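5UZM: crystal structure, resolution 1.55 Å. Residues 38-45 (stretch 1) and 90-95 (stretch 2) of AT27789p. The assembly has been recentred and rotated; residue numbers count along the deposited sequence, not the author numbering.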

ATOM      1  N   ARG A  38      -9.651   7.022   6.168  1.00 40.67           N
ATOM      2  CA  ARG A  38      -9.159   7.497   4.881  1.00 37.22           C
ATOM      3  C   ARG A  38      -7.670   7.256   4.717  1.00 35.11           C
ATOM      4  O   ARG A  38      -7.181   7.125   3.590  1.00 41.98           O
ATOM      5  CB  ARG A  38      -9.450   8.993   4.737  1.00 41.33           C
ATOM      6  CG  ARG A  38      -9.468   9.499   3.306  1.00 57.20           C
ATOM      7  CD  ARG A  38      -9.475  11.025   3.273  1.00 75.60           C
ATOM      8  NE  ARG A  38      -8.163  11.606   3.572  1.00 80.99           N
ATOM      9  CZ  ARG A  38      -7.771  12.036   4.772  1.00 80.38           C
ATOM     10  NH1 ARG A  38      -6.554  12.549   4.925  1.00 81.26           N
ATOM     11  NH2 ARG A  38      -8.584  11.960   5.820  1.00 68.00           N
ATOM     12  N   GLU A  39      -6.926   7.192   5.817  1.00 25.90           N
ATOM     13  CA  GLU A  39      -5.481   7.040   5.713  1.00 33.49           C
ATOM     14  C   GLU A  39      -5.030   5.590   5.758  1.00 38.84           C
ATOM     15  O   GLU A  39      -3.839   5.325   5.950  1.00 36.05           O
ATOM     16  CB  GLU A  39      -4.778   7.837   6.810  1.00 43.42           C
ATOM     17  CG  GLU A  39      -4.968   9.343   6.694  1.00 59.67           C
ATOM     18  CD  GLU A  39      -3.780  10.114   7.254  1.00 77.91           C
ATOM     19  OE1 GLU A  39      -3.149  10.874   6.486  1.00 76.78           O
ATOM     20  OE2 GLU A  39      -3.466   9.943   8.453  1.00 74.69           O
ATOM     21  N   GLY A  40      -5.945   4.640   5.587  1.00 23.43           N
ATOM     22  CA  GLY A  40      -5.528   3.254   5.517  1.00 19.54           C
ATOM     23  C   GLY A  40      -4.830   2.918   4.214  1.00 18.49           C
ATOM     24  O   GLY A  40      -3.895   2.110   4.193  1.00 17.97           O
ATOM     25  N   ILE A  41      -5.335   3.447   3.105  1.00 16.58           N
ATOM     26  CA  ILE A  41      -4.794   3.157   1.774  1.00 14.93           C
ATOM     27  C   ILE A  41      -4.728   4.495   1.060  1.00 18.83           C
ATOM     28  O   ILE A  41      -5.764   5.160   0.903  1.00 23.62           O
ATOM     29  CB  ILE A  41      -5.678   2.188   0.962  1.00 16.49           C
ATOM     30  CG1 ILE A  41      -5.836   0.813   1.649  1.00 17.07           C
ATOM     31  CG2 ILE A  41      -5.175   2.091  -0.506  1.00 17.44           C
ATOM     32  CD1 ILE A  41      -6.932  -0.094   1.014  1.00 18.91           C
ATOM     33  N   LEU A  42      -3.544   4.885   0.605  1.00 17.09           N
ATOM     34  CA  LEU A  42      -3.387   6.152  -0.115  1.00 22.30           C
ATOM     35  C   LEU A  42      -2.630   5.906  -1.410  1.00 18.98           C
ATOM     36  O   LEU A  42      -1.537   5.333  -1.393  1.00 20.03           O
ATOM     37  CB  LEU A  42      -2.662   7.187   0.750  1.00 21.49           C
ATOM     38  CG  LEU A  42      -3.510   7.721   1.927  1.00 43.97           C
ATOM     39  CD1 LEU A  42      -2.766   8.763   2.761  1.00 40.76           C
ATOM     40  CD2 LEU A  42      -4.862   8.304   1.460  1.00 39.89           C
ATOM     41  N   PHE A  43      -3.234   6.287  -2.530  1.00 17.32           N
ATOM     42  CA  PHE A  43      -2.578   6.207  -3.821  1.00 16.36           C
ATOM     43  C   PHE A  43      -1.760   7.465  -4.073  1.00 20.05           C
ATOM     44  O   PHE A  43      -2.224   8.586  -3.822  1.00 23.18           O
ATOM     45  CB  PHE A  43      -3.608   5.976  -4.919  1.00 15.12           C
ATOM     46  CG  PHE A  43      -4.358   4.677  -4.760  1.00 20.75           C
ATOM     47  CD1 PHE A  43      -3.749   3.487  -5.084  1.00 16.81           C
ATOM     48  CD2 PHE A  43      -5.656   4.641  -4.274  1.00 23.39           C
ATOM     49  CE1 PHE A  43      -4.378   2.266  -4.901  1.00 20.11           C
ATOM     50  CE2 PHE A  43      -6.315   3.410  -4.103  1.00 23.20           C
ATOM     51  CZ  PHE A  43      -5.678   2.227  -4.446  1.00 25.14           C
ATOM     52  N   VAL A  44      -0.532   7.281  -4.547  1.00 16.00           N
ATOM     53  CA  VAL A  44       0.351   8.418  -4.811  1.00 20.82           C
ATOM     54  C   VAL A  44       0.016   9.030  -6.170  1.00 14.35           C
ATOM     55  O   VAL A  44      -0.155   8.329  -7.164  1.00 16.84           O
ATOM     56  CB  VAL A  44       1.823   7.974  -4.737  1.00 21.22           C
ATOM     57  CG1 VAL A  44       2.763   9.160  -4.967  1.00 21.68           C
ATOM     58  CG2 VAL A  44       2.125   7.360  -3.393  1.00 21.02           C
ATOM     59  N   MET A  45      -0.016  10.378  -6.223  1.00 17.99           N
ATOM     60  CA  MET A  45      -0.341  11.128  -7.430  1.00 16.53           C
ATOM     61  C   MET A  45       0.815  12.068  -7.771  1.00 16.85           C
ATOM     62  O   MET A  45       1.538  12.494  -6.868  1.00 19.80           O
ATOM     63  CB  MET A  45      -1.624  11.948  -7.232  1.00 23.48           C
ATOM     64  CG  MET A  45      -2.813  11.140  -6.780  1.00 29.16           C
ATOM     65  SD  MET A  45      -3.493  10.165  -8.111  1.00 42.53           S
ATOM     66  CE  MET A  45      -3.945   8.656  -7.227  1.00 36.98           C
ATOM     67  N   GLU A  90       6.841   9.104   5.862  1.00 23.67           N
ATOM     68  CA  GLU A  90       6.976   8.991   4.413  1.00 19.80           C
ATOM     69  C   GLU A  90       5.608   8.991   3.744  1.00 26.44           C
ATOM     70  O   GLU A  90       5.416   9.625   2.697  1.00 21.25           O
ATOM     71  CB  GLU A  90       7.773   7.736   4.050  1.00 20.43           C
ATOM     72  CG  GLU A  90       8.061   7.660   2.538  1.00 24.64           C
ATOM     73  CD  GLU A  90       8.775   6.368   2.088  1.00 30.96           C
ATOM     74  OE1 GLU A  90       9.432   6.387   1.018  1.00 35.33           O
ATOM     75  OE2 GLU A  90       8.678   5.332   2.770  1.00 34.44           O
ATOM     76  N   MET A  91       4.636   8.292   4.338  1.00 24.50           N
ATOM     77  CA  MET A  91       3.283   8.305   3.788  1.00 20.55           C
ATOM     78  C   MET A  91       2.706   9.718   3.780  1.00 24.66           C
ATOM     79  O   MET A  91       2.124  10.160   2.778  1.00 26.22           O
ATOM     80  CB  MET A  91       2.393   7.355   4.602  1.00 22.72           C
ATOM     81  CG  MET A  91       0.919   7.331   4.181  1.00 18.65           C
ATOM     82  SD  MET A  91       0.120   5.996   5.090  1.00 31.95           S
ATOM     83  CE  MET A  91      -1.304   5.668   4.026  1.00 35.40           C
ATOM     84  N   LYS A  92       2.836  10.438   4.900  1.00 30.14           N
ATOM     85  CA  LYS A  92       2.260  11.781   4.963  1.00 27.06           C
ATOM     86  C   LYS A  92       2.942  12.731   3.984  1.00 28.73           C
ATOM     87  O   LYS A  92       2.279  13.582   3.379  1.00 36.88           O
ATOM     88  CB  LYS A  92       2.340  12.333   6.389  1.00 31.87           C
ATOM     89  CG  LYS A  92       1.406  11.636   7.352  1.00 36.15           C
ATOM     90  CD  LYS A  92       0.096  12.392   7.496  1.00 60.94           C
ATOM     91  CE  LYS A  92      -0.773  11.770   8.576  1.00 56.36           C
ATOM     92  NZ  LYS A  92       0.052  11.353   9.736  1.00 63.86           N
ATOM     93  N   ARG A  93       4.260  12.622   3.828  1.00 26.01           N
ATOM     94  CA  ARG A  93       4.962  13.514   2.903  1.00 28.91           C
ATOM     95  C   ARG A  93       4.444  13.358   1.482  1.00 41.17           C
ATOM     96  O   ARG A  93       4.099  14.343   0.819  1.00 41.13           O
ATOM     97  CB  ARG A  93       6.465  13.255   2.953  1.00 45.19           C
ATOM     98  CG  ARG A  93       7.200  14.164   3.913  1.00 52.01           C
ATOM     99  CD  ARG A  93       8.682  14.188   3.599  1.00 50.71           C
ATOM    100  NE  ARG A  93       9.211  12.855   3.333  1.00 49.56           N
ATOM    101  CZ  ARG A  93       9.441  11.948   4.278  1.00 47.25           C
ATOM    102  NH1 ARG A  93       9.175  12.228   5.546  1.00 54.64           N
ATOM    103  NH2 ARG A  93       9.931  10.760   3.960  1.00 39.81           N
ATOM    104  N   ALA A  94       4.355  12.121   1.002  1.00 43.53           N
ATOM    105  CA  ALA A  94       4.011  11.889  -0.390  1.00 38.81           C
ATOM    106  C   ALA A  94       2.537  12.120  -0.686  1.00 35.84           C
ATOM    107  O   ALA A  94       2.157  12.136  -1.865  1.00 41.78           O
ATOM    108  CB  ALA A  94       4.397  10.464  -0.791  1.00 49.92           C
ATOM    109  N   THR A  95       1.705  12.297   0.335  1.00 40.24           N
ATOM    110  CA  THR A  95       0.261  12.370   0.128  1.00 38.99           C
ATOM    111  C   THR A  95      -0.324  13.604   0.795  1.00 46.14           C
ATOM    112  O   THR A  95      -1.398  13.540   1.382  1.00 56.30           O
ATOM    113  CB  THR A  95      -0.467  11.114   0.681  1.00 53.73           C
ATOM    114  OG1 THR A  95      -0.344  11.077   2.110  1.00 55.58           O
ATOM    115  CG2 THR A  95       0.103   9.821   0.075  1.00 39.54           C
TER
HETATM  116  O   HOH W   1       0.488  11.938  -3.756  1.00 30.74           O

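What lies at the centre of the contact between strand 41-45 and the helix? It is apolar packing around Met91, within a contact that buries 354 Å² in total. Its side chain is extended, with chi1, chi2 and chi3 all t, so the methyl group is carried far from the helix backbone. Met91 CE comes to 3.6 Å from Leu42 CD1 and also lies 3.2 Å from Glu39 O. An unbranched, flexible side chain suits this buried reach. Leu42 meets it from the strand with chi1 m and chi2 t, and its CA-to-CB bond points toward the helix, whereas those of Ile41 and Phe43 point away.

How does a threonine fit beside a leucine? In Thr95, chi1 p places OG1 2.7 Å from Met91 O, one turn back, and OG1 donates a hydrogen bond to it. The hydroxyl is thereby satisfied by the helix backbone, and Thr95 OG1 can lie 3.4 Å from Leu42 CD1 while its hydrogen bond to Met91 O stays intact.

What does the charged pair add? Glu39 (chi1 m, chi2 t) and Lys92 approach each other through their side chains. Lys92 leaves its backbone sideways, but chi1 m, an off-well chi2 near -95°, chi3 t and chi4 p (40°) bring its end nearer to Glu39. Glu39 OE2 is 3.3 Å from Lys92 CE and 4.0 Å from Lys92 NZ, so the opposite charges are near each other but beyond a salt bridge.

Does anything polar link the two backbones? No direct hydrogen bond crosses, but water 1 bridges them, accepting from Met45 N at 3.0 Å and donating to Ala94 O at 2.5 Å. Val44, with chi1 t, sets its branched side chain beside Ala94, its compact apolar bulk covering part of the small residue; Val44 CG1 lies 4.3 Å from Ala94 O. The small side chain of Ala94 points toward the strand, yet Ala94 CB comes no closer than 4.6 Å, to Val44 CG2.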